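Local coordinates for protein D-aminopeptidase (Bacillus subtilis, PDB 1HI9) that removes N-terminal residues from peptides containing D-amino acids, as a two-zinc aminopeptidase whose ten subunits enclose a central chamber, at residues K83-V88 / A257-L262; F124-R129 / T212-P217; A138-Y143 / K252-A257. All blocks are in the same frame, centred on the assembly; numbering follows the deposited sequence.

Contact 1: residues K83-V88 / A257-L262; sequences KPFSMV and AYQAML
Tyr-258, on helix 254-268, reaches the loop of residues 83-88, which begins with a type I beta turn from Lys-83 to Ser-86, a loop-on-helix contact beside the two-zinc site of this M55 peptidase. The tight part is built round the Tyr-258 ring. Its CG is anti to the backbone N (chi1 -165°), which carries CG off the helix on the side of the loop. Val-88 CG2 lies over one face, 4.2 Å from the ring centroid and 22° off the normal, a CH-pi contact; Met-261 CE covers the opposite face from within the helix. CE2 of Tyr-258 comes 3.3 Å from Phe-85 O, the carbonyl that accepts the backbone hydrogen bond of Val-88 N. The phenol oxygen touches Met-87 CB and is hydrogen-bonded to Asn-137 OD1 of helix 133-143, which fixes the tip of the ring. A leucine in place of Tyr-258 would probably leave Asn-137 without this partner and open a gap between Val-88 and Met-261. The Met-87 side chain runs on from the tyrosine to Glu-133 and Asp-8, both zinc ligands, so the contact backs directly onto the metal site. Toward the other side, Phe-85, Pro-84 and Gln-259 are partly exposed and packed more loosely. Phe-85 CD2 meets Tyr-258 CD2 at 4.1 Å, the two side chains crossing obliquely, while the end of the Gln-259 side chain lies over one face of the phenyl ring, toward its rim. Beyond them, Pro-84 packs on Ile-177 of a second subunit and Gln-259 on Leu-234 of a third. One turn along the helix from Tyr-258, Leu-262 reaches the beta turn with both methyls, CD1 3.5 Å from Pro-84 O and CD2 3.7 Å from Ser-86 CB.

Contact 2: residues F124-R129 / T212-P217; sequences FYINDR and TPPDRP
Ile-126, the last residue of strand 121-126, and Asn-127 just after it meet the prolines that lead into strand 218-223. The apolar contacts come first. Ile-126 CG2, anti to the backbone N (chi1 to CG1 -70°), is the branch that does the touching: it lies 4.0 Å from Pro-214 CD and 4.2 Å from Pro-217 CB. One methyl thus meets both rings. The isoleucine meets the Pro-214 ring at a slant but runs alongside Pro-217 in the same sense. Ile-126 and Pro-217 are both buried; Ile-126 packs further on Leu-136 of helix 133-143.

A second group of contacts is made by the polar side chain of Asn-127 with the prolines. The Asn-127 side chain and the Pro-214 ring pass each other head to tail, the amide nitrogen ND2 lying 3.8 Å from both CB and CG of that ring. OD1 comes 3.4 Å from Pro-217 CA, and just beyond it accepts a hydrogen bond from Val-218 N, the polar interaction that gives the amide oxygen its orientation. This edge is more open to solvent, Asn-127 being exposed and Pro-214 partly so.

The third kind is backbone bonding. Ile-126 and Arg-129 exchange two hydrogen bonds, N to O in each direction and both 3.3 Å, across a type I' turn whose two middle residues, Asn-127 and Asp-128, have positive phi. Asn-127 is also backbone-bonded to Val-218, and Pro-217 to Ala-251. The arrangement is that of a two-residue beta hairpin, joining strands 121-126 and 129-131 at the border of an antiparallel sheet, with a proline-rich approach to the neighbouring strand 218-223 packed beside its turn.

Contact 3: residues A138-Y143 / K252-A257; sequences AYVAGY and KDMLEA
Val-140 and Met-254 bring their backbones nearest, 6.2 Å between CA atoms, where helix 133-143, at residues 138-143, passes the first turn of helix 254-268. Asp-253, right before helix 254-268, is its N-cap: OD2 accepts from Glu-256 N at 3.2 Å, the donor standing 56° out of the carboxylate plane. Just before it, Lys-252 N donates to Glu-256 OE2 at 2.7 Å, and Lys-252 NZ forms a salt bridge with Asp-253 OD1, its hydrogen bond weak; together these bonds tie down the helix start. Across the contact the packing is apolar. Leu-255 comes over one face of the Tyr-143 ring, crossing it at about a right angle: CG stands 3.9 Å from the centroid, 17° off the normal, a CH-pi contact, and CD1 reaches CE2 at 3.6 Å. Its other methyl, CD2, turns to Val-140 CG1. Tyr-143 has CG anti to the backbone N (chi1 -179°), and its CE1 side lies by CB of Asp-253. In Met-254 the bend at chi2 lays the sulfur 3.8 Å from Tyr-139 CB and oblique to that ring, a Met-aromatic contact; that at chi3 sets CE beside Tyr-139 CB and Val-140 CG2. Tyr-143 is exposed while Tyr-139, Val-140 and Met-254 are buried, so the contact runs from solvent into the interior. On that inner side, Met-254 and Tyr-139 both pack on Ile-126 of strand 121-126, and Tyr-139 also on Val-131 of strand 129-131, setting the two helices against the five-stranded antiparallel sheet.

Overall arrangement
From the N terminus the chain first reaches residues 83-88, in the loop after strand 76-80, then strand 121-126 with its hairpin turn, and helix 133-143. Contact 2 is closed when the chain returns at 212-217, on the way to strand 218-223; contacts 3 and 1 follow on successive parts of helix 254-268 and share Ala-257. Contact 1 therefore spans the longest loop and encloses the other two, whereas contacts 2 and 3 cross, their segments alternating. The C-terminal helix is the common element: it binds the loop of the seven-stranded sheet, helix 133-143 and, through Met-261 against Phe-124, the five-stranded antiparallel sheet into one body.

Contact 1: residues K83-V88 / A257-L262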
ATOM      1  N   LYS A  83      -7.519  13.851 -29.133  1.00 40.09           N
ATOM      2  CA  LYS A  83      -8.214  14.523 -30.231  1.00 39.34           C
ATOM      3  C   LYS A  83      -7.164  15.059 -31.202  1.00 39.13           C
ATOM      4  O   LYS A  83      -6.164  15.644 -30.787  1.00 38.33           O
ATOM      5  CB  LYS A  83      -9.062  15.687 -29.720  1.00 37.57           C
ATOM      6  CG  LYS A  83     -10.218  15.261 -28.853  1.00 37.07           C
ATOM      7  CD  LYS A  83     -10.861  16.446 -28.152  1.00 36.15           C
ATOM      8  CE  LYS A  83      -9.875  17.132 -27.221  1.00 34.79           C
ATOM      9  NZ  LYS A  83     -10.585  17.944 -26.210  1.00 34.22           N
ATOM     10  N   PRO A  84      -7.381  14.862 -32.508  1.00 38.58           N
ATOM     11  CA  PRO A  84      -6.458  15.320 -33.554  1.00 38.38           C
ATOM     12  C   PRO A  84      -5.862  16.719 -33.303  1.00 38.45           C
ATOM     13  O   PRO A  84      -4.668  16.940 -33.545  1.00 37.71           O
ATOM     14  CB  PRO A  84      -7.319  15.258 -34.811  1.00 37.92           C
ATOM     15  CG  PRO A  84      -8.180  14.062 -34.544  1.00 38.88           C
ATOM     16  CD  PRO A  84      -8.587  14.253 -33.098  1.00 37.97           C
ATOM     17  N   PHE A  85      -6.677  17.654 -32.813  1.00 36.64           N
ATOM     18  CA  PHE A  85      -6.181  19.001 -32.557  1.00 36.28           C
ATOM     19  C   PHE A  85      -6.269  19.501 -31.114  1.00 36.32           C
ATOM     20  O   PHE A  85      -6.371  20.696 -30.864  1.00 34.59           O
ATOM     21  CB  PHE A  85      -6.822  20.008 -33.533  1.00 35.55           C
ATOM     22  CG  PHE A  85      -6.400  19.796 -34.957  1.00 36.60           C
ATOM     23  CD1 PHE A  85      -7.130  18.955 -35.796  1.00 38.23           C
ATOM     24  CD2 PHE A  85      -5.212  20.341 -35.427  1.00 36.59           C
ATOM     25  CE1 PHE A  85      -6.675  18.653 -37.079  1.00 38.19           C
ATOM     26  CE2 PHE A  85      -4.750  20.047 -36.704  1.00 38.83           C
ATOM     27  CZ  PHE A  85      -5.480  19.200 -37.532  1.00 38.41           C
ATOM     28  N   SER A  86      -6.224  18.555 -30.182  1.00 37.75           N
ATOM     29  CA  SER A  86      -6.202  18.831 -28.752  1.00 36.75           C
ATOM     30  C   SER A  86      -7.056  20.005 -28.282  1.00 36.90           C
ATOM     31  O   SER A  86      -8.285  19.942 -28.346  1.00 37.54           O
ATOM     32  CB  SER A  86      -4.737  19.033 -28.317  1.00 36.82           C
ATOM     33  OG  SER A  86      -4.592  19.129 -26.907  1.00 38.92           O
ATOM     34  N   MET A  87      -6.396  21.060 -27.800  1.00 33.90           N
ATOM     35  CA  MET A  87      -7.073  22.248 -27.296  1.00 34.24           C
ATOM     36  C   MET A  87      -7.949  23.010 -28.297  1.00 34.36           C
ATOM     37  O   MET A  87      -8.823  23.775 -27.890  1.00 32.62           O
ATOM     38  CB  MET A  87      -6.047  23.201 -26.682  1.00 34.30           C
ATOM     39  CG  MET A  87      -5.259  22.583 -25.550  1.00 33.72           C
ATOM     40  SD  MET A  87      -4.178  23.748 -24.688  1.00 34.49           S
ATOM     41  CE  MET A  87      -5.340  24.585 -23.644  1.00 32.07           C
ATOM     42  N   VAL A  88      -7.722  22.820 -29.595  1.00 34.52           N
ATOM     43  CA  VAL A  88      -8.540  23.509 -30.588  1.00 36.49           C
ATOM     44  C   VAL A  88      -9.354  22.552 -31.463  1.00 37.03           C
ATOM     45  O   VAL A  88      -9.764  22.898 -32.569  1.00 36.62           O
ATOM     46  CB  VAL A  88      -7.689  24.464 -31.487  1.00 36.24           C
ATOM     47  CG1 VAL A  88      -7.328  25.714 -30.700  1.00 34.25           C
ATOM     48  CG2 VAL A  88      -6.418  23.763 -31.970  1.00 36.43           C
ATOM     49  N   ALA A 257       2.085  21.856 -37.971  1.00 37.27           N
ATOM     50  CA  ALA A 257       2.955  22.366 -36.920  1.00 37.10           C
ATOM     51  C   ALA A 257       2.338  22.065 -35.560  1.00 36.45           C
ATOM     52  O   ALA A 257       3.048  21.721 -34.616  1.00 35.11           O
ATOM     53  CB  ALA A 257       3.151  23.877 -37.082  1.00 35.64           C
ATOM     54  N   TYR A 258       1.016  22.178 -35.474  1.00 34.80           N
ATOM     55  CA  TYR A 258       0.333  21.926 -34.218  1.00 35.82           C
ATOM     56  C   TYR A 258       0.474  20.466 -33.827  1.00 35.57           C
ATOM     57  O   TYR A 258       0.853  20.142 -32.698  1.00 35.80           O
ATOM     58  CB  TYR A 258      -1.150  22.298 -34.320  1.00 37.15           C
ATOM     59  CG  TYR A 258      -1.828  22.394 -32.970  1.00 37.81           C
ATOM     60  CD1 TYR A 258      -1.655  23.509 -32.158  1.00 38.78           C
ATOM     61  CD2 TYR A 258      -2.606  21.350 -32.490  1.00 39.88           C
ATOM     62  CE1 TYR A 258      -2.239  23.583 -30.894  1.00 39.65           C
ATOM     63  CE2 TYR A 258      -3.195  21.411 -31.231  1.00 41.98           C
ATOM     64  CZ  TYR A 258      -3.006  22.532 -30.439  1.00 41.14           C
ATOM     65  OH  TYR A 258      -3.584  22.592 -29.193  1.00 42.51           O
ATOM     66  N   GLN A 259       0.179  19.578 -34.766  1.00 35.80           N
ATOM     67  CA  GLN A 259       0.297  18.152 -34.487  1.00 37.02           C
ATOM     68  C   GLN A 259       1.733  17.730 -34.194  1.00 35.90           C
ATOM     69  O   GLN A 259       1.962  16.820 -33.399  1.00 34.80           O
ATOM     70  CB  GLN A 259      -0.291  17.342 -35.633  1.00 38.20           C
ATOM     71  CG  GLN A 259      -1.808  17.407 -35.638  1.00 41.70           C
ATOM     72  CD  GLN A 259      -2.437  16.369 -36.546  1.00 42.79           C
ATOM     73  OE1 GLN A 259      -3.604  16.002 -36.373  1.00 45.24           O
ATOM     74  NE2 GLN A 259      -1.673  15.894 -37.523  1.00 42.53           N
ATOM     75  N   ALA A 260       2.695  18.396 -34.821  1.00 35.76           N
ATOM     76  CA  ALA A 260       4.084  18.075 -34.564  1.00 35.50           C
ATOM     77  C   ALA A 260       4.349  18.416 -33.099  1.00 35.51           C
ATOM     78  O   ALA A 260       5.098  17.718 -32.417  1.00 35.63           O
ATOM     79  CB  ALA A 260       4.992  18.884 -35.477  1.00 36.72           C
ATOM     80  N   MET A 261       3.726  19.490 -32.615  1.00 34.01           N
ATOM     81  CA  MET A 261       3.893  19.904 -31.225  1.00 32.73           C
ATOM     82  C   MET A 261       3.345  18.817 -30.308  1.00 31.74           C
ATOM     83  O   MET A 261       3.985  18.441 -29.332  1.00 32.65           O
ATOM     84  CB  MET A 261       3.169  21.235 -30.978  1.00 33.36           C
ATOM     85  CG  MET A 261       3.183  21.727 -29.533  1.00 33.71           C
ATOM     86  SD  MET A 261       1.863  20.989 -28.537  1.00 35.59           S
ATOM     87  CE  MET A 261       0.445  21.684 -29.375  1.00 34.45           C
ATOM     88  N   LEU A 262       2.166  18.300 -30.641  1.00 32.10           N
ATOM     89  CA  LEU A 262       1.536  17.253 -29.843  1.00 31.69           C
ATOM     90  C   LEU A 262       2.424  16.030 -29.703  1.00 32.33           C
ATOM     91  O   LEU A 262       2.619  15.513 -28.600  1.00 35.38           O
ATOM     92  CB  LEU A 262       0.205  16.854 -30.468  1.00 31.66           C
ATOM     93  CG  LEU A 262      -0.871  17.950 -30.452  1.00 31.42           C
ATOM     94  CD1 LEU A 262      -2.111  17.454 -31.180  1.00 31.00           C
ATOM     95  CD2 LEU A 262      -1.212  18.320 -29.006  1.00 29.97           C
TER

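Contact 2: residues F124-R129 / T212-P217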
ATOM      1  N   PHE A 124       7.834  27.770 -26.768  1.00 36.84           N
ATOM      2  CA  PHE A 124       7.300  27.323 -28.043  1.00 37.02           C
ATOM      3  C   PHE A 124       7.628  28.481 -28.988  1.00 39.48           C
ATOM      4  O   PHE A 124       7.568  29.649 -28.587  1.00 39.18           O
ATOM      5  CB  PHE A 124       5.780  27.166 -27.981  1.00 38.02           C
ATOM      6  CG  PHE A 124       5.315  25.822 -27.487  1.00 38.86           C
ATOM      7  CD1 PHE A 124       4.030  25.671 -26.951  1.00 38.89           C
ATOM      8  CD2 PHE A 124       6.135  24.706 -27.582  1.00 38.16           C
ATOM      9  CE1 PHE A 124       3.579  24.430 -26.511  1.00 37.51           C
ATOM     10  CE2 PHE A 124       5.693  23.467 -27.148  1.00 39.03           C
ATOM     11  CZ  PHE A 124       4.411  23.324 -26.613  1.00 37.81           C
ATOM     12  N   TYR A 125       7.974  28.174 -30.233  1.00 41.63           N
ATOM     13  CA  TYR A 125       8.282  29.213 -31.208  1.00 41.18           C
ATOM     14  C   TYR A 125       7.640  28.917 -32.560  1.00 42.55           C
ATOM     15  O   TYR A 125       7.701  27.797 -33.083  1.00 40.81           O
ATOM     16  CB  TYR A 125       9.800  29.347 -31.432  1.00 42.31           C
ATOM     17  CG  TYR A 125      10.618  29.860 -30.268  1.00 41.53           C
ATOM     18  CD1 TYR A 125      11.317  28.982 -29.440  1.00 41.32           C
ATOM     19  CD2 TYR A 125      10.698  31.227 -30.001  1.00 42.32           C
ATOM     20  CE1 TYR A 125      12.078  29.451 -28.375  1.00 42.30           C
ATOM     21  CE2 TYR A 125      11.453  31.710 -28.939  1.00 41.51           C
ATOM     22  CZ  TYR A 125      12.143  30.812 -28.129  1.00 42.70           C
ATOM     23  OH  TYR A 125      12.914  31.257 -27.076  1.00 44.76           O
ATOM     24  N   ILE A 126       7.019  29.943 -33.117  1.00 43.14           N
ATOM     25  CA  ILE A 126       6.420  29.851 -34.432  1.00 43.58           C
ATOM     26  C   ILE A 126       7.143  30.938 -35.215  1.00 44.95           C
ATOM     27  O   ILE A 126       6.811  32.118 -35.097  1.00 43.51           O
ATOM     28  CB  ILE A 126       4.908  30.129 -34.400  1.00 42.23           C
ATOM     29  CG1 ILE A 126       4.189  28.985 -33.696  1.00 41.92           C
ATOM     30  CG2 ILE A 126       4.370  30.241 -35.828  1.00 40.46           C
ATOM     31  CD1 ILE A 126       4.359  27.636 -34.403  1.00 41.72           C
ATOM     32  N   ASN A 127       8.153  30.526 -35.982  1.00 46.45           N
ATOM     33  CA  ASN A 127       8.975  31.452 -36.760  1.00 49.22           C
ATOM     34  C   ASN A 127       9.644  32.475 -35.825  1.00 49.80           C
ATOM     35  O   ASN A 127       9.508  33.690 -35.993  1.00 50.80           O
ATOM     36  CB  ASN A 127       8.122  32.170 -37.817  1.00 49.42           C
ATOM     37  CG  ASN A 127       8.069  31.421 -39.137  1.00 50.41           C
ATOM     38  OD1 ASN A 127       7.948  30.195 -39.169  1.00 49.73           O
ATOM     39  ND2 ASN A 127       8.142  32.159 -40.236  1.00 51.09           N
ATOM     40  N   ASP A 128      10.344  31.969 -34.821  1.00 50.14           N
ATOM     41  CA  ASP A 128      11.054  32.821 -33.871  1.00 52.41           C
ATOM     42  C   ASP A 128      10.204  33.657 -32.917  1.00 52.07           C
ATOM     43  O   ASP A 128      10.743  34.395 -32.094  1.00 51.87           O
ATOM     44  CB  ASP A 128      12.026  33.744 -34.616  1.00 55.13           C
ATOM     45  CG  ASP A 128      13.119  32.969 -35.346  1.00 57.39           C
ATOM     46  OD1 ASP A 128      13.708  32.052 -34.721  1.00 58.38           O
ATOM     47  OD2 ASP A 128      13.387  33.278 -36.528  1.00 57.82           O
ATOM     48  N   ARG A 129       8.884  33.561 -33.013  1.00 50.69           N
ATOM     49  CA  ARG A 129       8.067  34.324 -32.093  1.00 49.35           C
ATOM     50  C   ARG A 129       7.637  33.500 -30.881  1.00 48.36           C
ATOM     51  O   ARG A 129       6.988  32.463 -31.022  1.00 48.05           O
ATOM     52  CB  ARG A 129       6.824  34.883 -32.772  1.00 51.88           C
ATOM     53  CG  ARG A 129       5.965  35.636 -31.769  1.00 55.77           C
ATOM     54  CD  ARG A 129       5.001  36.594 -32.406  1.00 59.17           C
ATOM     55  NE  ARG A 129       4.437  37.479 -31.391  1.00 62.65           N
ATOM     56  CZ  ARG A 129       3.654  38.519 -31.657  1.00 63.87           C
ATOM     57  NH1 ARG A 129       3.336  38.808 -32.916  1.00 63.15           N
ATOM     58  NH2 ARG A 129       3.198  39.271 -30.663  1.00 63.38           N
ATOM     59  N   THR A 212      -3.183  35.478 -38.214  1.00 49.04           N
ATOM     60  CA  THR A 212      -2.708  34.727 -39.364  1.00 48.16           C
ATOM     61  C   THR A 212      -1.305  34.167 -39.163  1.00 48.46           C
ATOM     62  O   THR A 212      -0.364  34.903 -38.845  1.00 47.86           O
ATOM     63  CB  THR A 212      -2.730  35.602 -40.630  1.00 48.82           C
ATOM     64  OG1 THR A 212      -4.045  36.145 -40.800  1.00 48.46           O
ATOM     65  CG2 THR A 212      -2.357  34.776 -41.861  1.00 48.07           C
ATOM     66  N   PRO A 213      -1.150  32.844 -39.333  1.00 47.49           N
ATOM     67  CA  PRO A 213       0.147  32.194 -39.169  1.00 47.61           C
ATOM     68  C   PRO A 213       0.892  32.120 -40.492  1.00 48.10           C
ATOM     69  O   PRO A 213       0.292  32.229 -41.557  1.00 48.16           O
ATOM     70  CB  PRO A 213      -0.240  30.814 -38.665  1.00 47.53           C
ATOM     71  CG  PRO A 213      -1.458  30.533 -39.498  1.00 46.82           C
ATOM     72  CD  PRO A 213      -2.226  31.837 -39.411  1.00 46.62           C
ATOM     73  N   PRO A 214       2.216  31.939 -40.440  1.00 49.22           N
ATOM     74  CA  PRO A 214       3.034  31.843 -41.653  1.00 49.73           C
ATOM     75  C   PRO A 214       2.558  30.665 -42.505  1.00 51.42           C
ATOM     76  O   PRO A 214       1.937  29.736 -41.990  1.00 50.41           O
ATOM     77  CB  PRO A 214       4.437  31.598 -41.105  1.00 50.18           C
ATOM     78  CG  PRO A 214       4.411  32.289 -39.774  1.00 49.84           C
ATOM     79  CD  PRO A 214       3.056  31.911 -39.231  1.00 48.34           C
ATOM     80  N   ASP A 215       2.862  30.702 -43.801  1.00 53.72           N
ATOM     81  CA  ASP A 215       2.478  29.638 -44.726  1.00 54.61           C
ATOM     82  C   ASP A 215       3.146  28.316 -44.374  1.00 54.02           C
ATOM     83  O   ASP A 215       2.482  27.289 -44.279  1.00 54.47           O
ATOM     84  CB  ASP A 215       2.853  30.022 -46.158  1.00 58.13           C
ATOM     85  CG  ASP A 215       1.933  31.075 -46.744  1.00 61.32           C
ATOM     86  OD1 ASP A 215       2.203  31.541 -47.880  1.00 63.90           O
ATOM     87  OD2 ASP A 215       0.942  31.430 -46.075  1.00 62.21           O
ATOM     88  N   ARG A 216       4.463  28.340 -44.206  1.00 53.22           N
ATOM     89  CA  ARG A 216       5.218  27.136 -43.859  1.00 51.99           C
ATOM     90  C   ARG A 216       5.962  27.433 -42.572  1.00 49.65           C
ATOM     91  O   ARG A 216       7.179  27.595 -42.563  1.00 48.91           O
ATOM     92  CB  ARG A 216       6.214  26.782 -44.966  1.00 53.43           C
ATOM     93  CG  ARG A 216       5.568  26.358 -46.280  1.00 56.76           C
ATOM     94  CD  ARG A 216       6.626  26.117 -47.353  1.00 58.77           C
ATOM     95  NE  ARG A 216       7.614  25.115 -46.938  1.00 61.34           N
ATOM     96  CZ  ARG A 216       7.347  23.822 -46.773  1.00 61.54           C
ATOM     97  NH1 ARG A 216       6.119  23.362 -46.988  1.00 61.69           N
ATOM     98  NH2 ARG A 216       8.307  22.990 -46.394  1.00 62.17           N
ATOM     99  N   PRO A 217       5.226  27.495 -41.460  1.00 47.52           N
ATOM    100  CA  PRO A 217       5.797  27.785 -40.147  1.00 46.27           C
ATOM    101  C   PRO A 217       6.861  26.817 -39.663  1.00 44.84           C
ATOM    102  O   PRO A 217       6.811  25.619 -39.929  1.00 44.57           O
ATOM    103  CB  PRO A 217       4.569  27.806 -39.239  1.00 46.34           C
ATOM    104  CG  PRO A 217       3.676  26.794 -39.866  1.00 46.63           C
ATOM    105  CD  PRO A 217       3.808  27.104 -41.342  1.00 47.60           C
TER

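Contact 3: residues A138-Y143 / K252-A257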
ATOM      1  N   ALA A 138      -4.155  30.387 -30.871  1.00 36.07           N
ATOM      2  CA  ALA A 138      -4.591  31.560 -31.608  1.00 35.62           C
ATOM      3  C   ALA A 138      -4.173  31.402 -33.064  1.00 35.88           C
ATOM      4  O   ALA A 138      -4.939  31.712 -33.979  1.00 34.42           O
ATOM      5  CB  ALA A 138      -3.980  32.825 -31.005  1.00 35.06           C
ATOM      6  N   TYR A 139      -2.960  30.895 -33.278  1.00 37.07           N
ATOM      7  CA  TYR A 139      -2.458  30.688 -34.631  1.00 36.31           C
ATOM      8  C   TYR A 139      -3.295  29.658 -35.384  1.00 37.63           C
ATOM      9  O   TYR A 139      -3.530  29.810 -36.586  1.00 37.34           O
ATOM     10  CB  TYR A 139      -0.995  30.244 -34.603  1.00 36.82           C
ATOM     11  CG  TYR A 139      -0.007  31.387 -34.593  1.00 37.82           C
ATOM     12  CD1 TYR A 139       1.110  31.355 -33.762  1.00 37.28           C
ATOM     13  CD2 TYR A 139      -0.183  32.497 -35.417  1.00 38.65           C
ATOM     14  CE1 TYR A 139       2.026  32.400 -33.745  1.00 37.26           C
ATOM     15  CE2 TYR A 139       0.730  33.551 -35.412  1.00 38.06           C
ATOM     16  CZ  TYR A 139       1.834  33.494 -34.569  1.00 38.40           C
ATOM     17  OH  TYR A 139       2.752  34.525 -34.553  1.00 37.79           O
ATOM     18  N   VAL A 140      -3.739  28.605 -34.696  1.00 37.27           N
ATOM     19  CA  VAL A 140      -4.560  27.600 -35.365  1.00 36.68           C
ATOM     20  C   VAL A 140      -5.903  28.241 -35.698  1.00 36.49           C
ATOM     21  O   VAL A 140      -6.495  27.946 -36.722  1.00 37.89           O
ATOM     22  CB  VAL A 140      -4.784  26.349 -34.485  1.00 36.96           C
ATOM     23  CG1 VAL A 140      -5.771  25.409 -35.171  1.00 34.11           C
ATOM     24  CG2 VAL A 140      -3.458  25.640 -34.247  1.00 34.82           C
ATOM     25  N   ALA A 141      -6.375  29.120 -34.826  1.00 36.23           N
ATOM     26  CA  ALA A 141      -7.627  29.809 -35.068  1.00 37.79           C
ATOM     27  C   ALA A 141      -7.432  30.681 -36.310  1.00 41.25           C
ATOM     28  O   ALA A 141      -8.325  30.794 -37.154  1.00 41.60           O
ATOM     29  CB  ALA A 141      -7.994  30.674 -33.868  1.00 36.88           C
ATOM     30  N   GLY A 142      -6.249  31.287 -36.414  1.00 40.92           N
ATOM     31  CA  GLY A 142      -5.936  32.141 -37.543  1.00 42.07           C
ATOM     32  C   GLY A 142      -5.960  31.393 -38.862  1.00 42.99           C
ATOM     33  O   GLY A 142      -6.396  31.926 -39.880  1.00 42.70           O
ATOM     34  N   TYR A 143      -5.488  30.152 -38.842  1.00 43.29           N
ATOM     35  CA  TYR A 143      -5.468  29.322 -40.034  1.00 43.54           C
ATOM     36  C   TYR A 143      -6.863  29.229 -40.633  1.00 43.78           C
ATOM     37  O   TYR A 143      -7.013  29.129 -41.843  1.00 43.38           O
ATOM     38  CB  TYR A 143      -4.984  27.917 -39.692  1.00 44.03           C
ATOM     39  CG  TYR A 143      -4.922  26.998 -40.886  1.00 44.59           C
ATOM     40  CD1 TYR A 143      -3.824  27.007 -41.739  1.00 43.94           C
ATOM     41  CD2 TYR A 143      -5.989  26.138 -41.180  1.00 45.21           C
ATOM     42  CE1 TYR A 143      -3.784  26.182 -42.866  1.00 45.15           C
ATOM     43  CE2 TYR A 143      -5.965  25.309 -42.304  1.00 44.57           C
ATOM     44  CZ  TYR A 143      -4.852  25.336 -43.145  1.00 45.29           C
ATOM     45  OH  TYR A 143      -4.805  24.511 -44.252  1.00 44.52           O
ATOM     46  N   LYS A 252       4.442  22.061 -43.050  1.00 47.01           N
ATOM     47  CA  LYS A 252       3.826  22.452 -44.314  1.00 49.76           C
ATOM     48  C   LYS A 252       2.812  23.569 -44.087  1.00 49.30           C
ATOM     49  O   LYS A 252       2.591  24.400 -44.965  1.00 49.59           O
ATOM     50  CB  LYS A 252       3.116  21.259 -44.957  1.00 52.56           C
ATOM     51  CG  LYS A 252       4.020  20.066 -45.230  1.00 55.78           C
ATOM     52  CD  LYS A 252       3.306  18.982 -46.052  1.00 58.96           C
ATOM     53  CE  LYS A 252       2.069  18.406 -45.338  1.00 60.54           C
ATOM     54  NZ  LYS A 252       0.936  19.388 -45.178  1.00 60.52           N
ATOM     55  N   ASP A 253       2.191  23.558 -42.910  1.00 48.90           N
ATOM     56  CA  ASP A 253       1.207  24.557 -42.513  1.00 47.60           C
ATOM     57  C   ASP A 253       1.041  24.558 -40.996  1.00 46.56           C
ATOM     58  O   ASP A 253       1.615  23.720 -40.297  1.00 44.44           O
ATOM     59  CB  ASP A 253      -0.137  24.276 -43.166  1.00 50.29           C
ATOM     60  CG  ASP A 253      -0.508  22.817 -43.107  1.00 52.42           C
ATOM     61  OD1 ASP A 253      -0.063  22.050 -43.983  1.00 56.30           O
ATOM     62  OD2 ASP A 253      -1.227  22.426 -42.174  1.00 54.82           O
ATOM     63  N   MET A 254       0.250  25.497 -40.485  1.00 44.97           N
ATOM     64  CA  MET A 254       0.042  25.598 -39.044  1.00 42.36           C
ATOM     65  C   MET A 254      -0.563  24.319 -38.460  1.00 41.97           C
ATOM     66  O   MET A 254      -0.228  23.923 -37.347  1.00 41.21           O
ATOM     67  CB  MET A 254      -0.856  26.795 -38.726  1.00 41.96           C
ATOM     68  CG  MET A 254      -0.897  27.184 -37.250  1.00 40.63           C
ATOM     69  SD  MET A 254       0.737  27.533 -36.562  1.00 40.77           S
ATOM     70  CE  MET A 254       0.571  26.713 -34.938  1.00 40.86           C
ATOM     71  N   LEU A 255      -1.447  23.674 -39.214  1.00 40.36           N
ATOM     72  CA  LEU A 255      -2.065  22.456 -38.731  1.00 40.70           C
ATOM     73  C   LEU A 255      -1.042  21.340 -38.501  1.00 41.79           C
ATOM     74  O   LEU A 255      -1.121  20.619 -37.503  1.00 43.19           O
ATOM     75  CB  LEU A 255      -3.153  21.983 -39.692  1.00 38.22           C
ATOM     76  CG  LEU A 255      -4.305  22.961 -39.941  1.00 39.58           C
ATOM     77  CD1 LEU A 255      -5.448  22.209 -40.595  1.00 37.31           C
ATOM     78  CD2 LEU A 255      -4.792  23.595 -38.638  1.00 38.75           C
ATOM     79  N   GLU A 256      -0.085  21.192 -39.413  1.00 40.46           N
ATOM     80  CA  GLU A 256       0.930  20.162 -39.256  1.00 39.47           C
ATOM     81  C   GLU A 256       1.862  20.556 -38.110  1.00 38.54           C
ATOM     82  O   GLU A 256       2.360  19.705 -37.359  1.00 38.45           O
ATOM     83  CB  GLU A 256       1.747  19.987 -40.541  1.00 40.22           C
ATOM     84  CG  GLU A 256       2.427  18.631 -40.633  1.00 41.94           C
ATOM     85  CD  GLU A 256       3.515  18.567 -41.696  1.00 45.32           C
ATOM     86  OE1 GLU A 256       3.795  17.447 -42.193  1.00 45.20           O
ATOM     87  OE2 GLU A 256       4.101  19.625 -42.027  1.00 47.40           O
ATOM     88  N   ALA A 257       2.085  21.856 -37.971  1.00 37.27           N
ATOM     89  CA  ALA A 257       2.955  22.366 -36.920  1.00 37.10           C
ATOM     90  C   ALA A 257       2.338  22.065 -35.560  1.00 36.45           C
ATOM     91  O   ALA A 257       3.048  21.721 -34.616  1.00 35.11           O
ATOM     92  CB  ALA A 257       3.151  23.877 -37.082  1.00 35.64           C
TER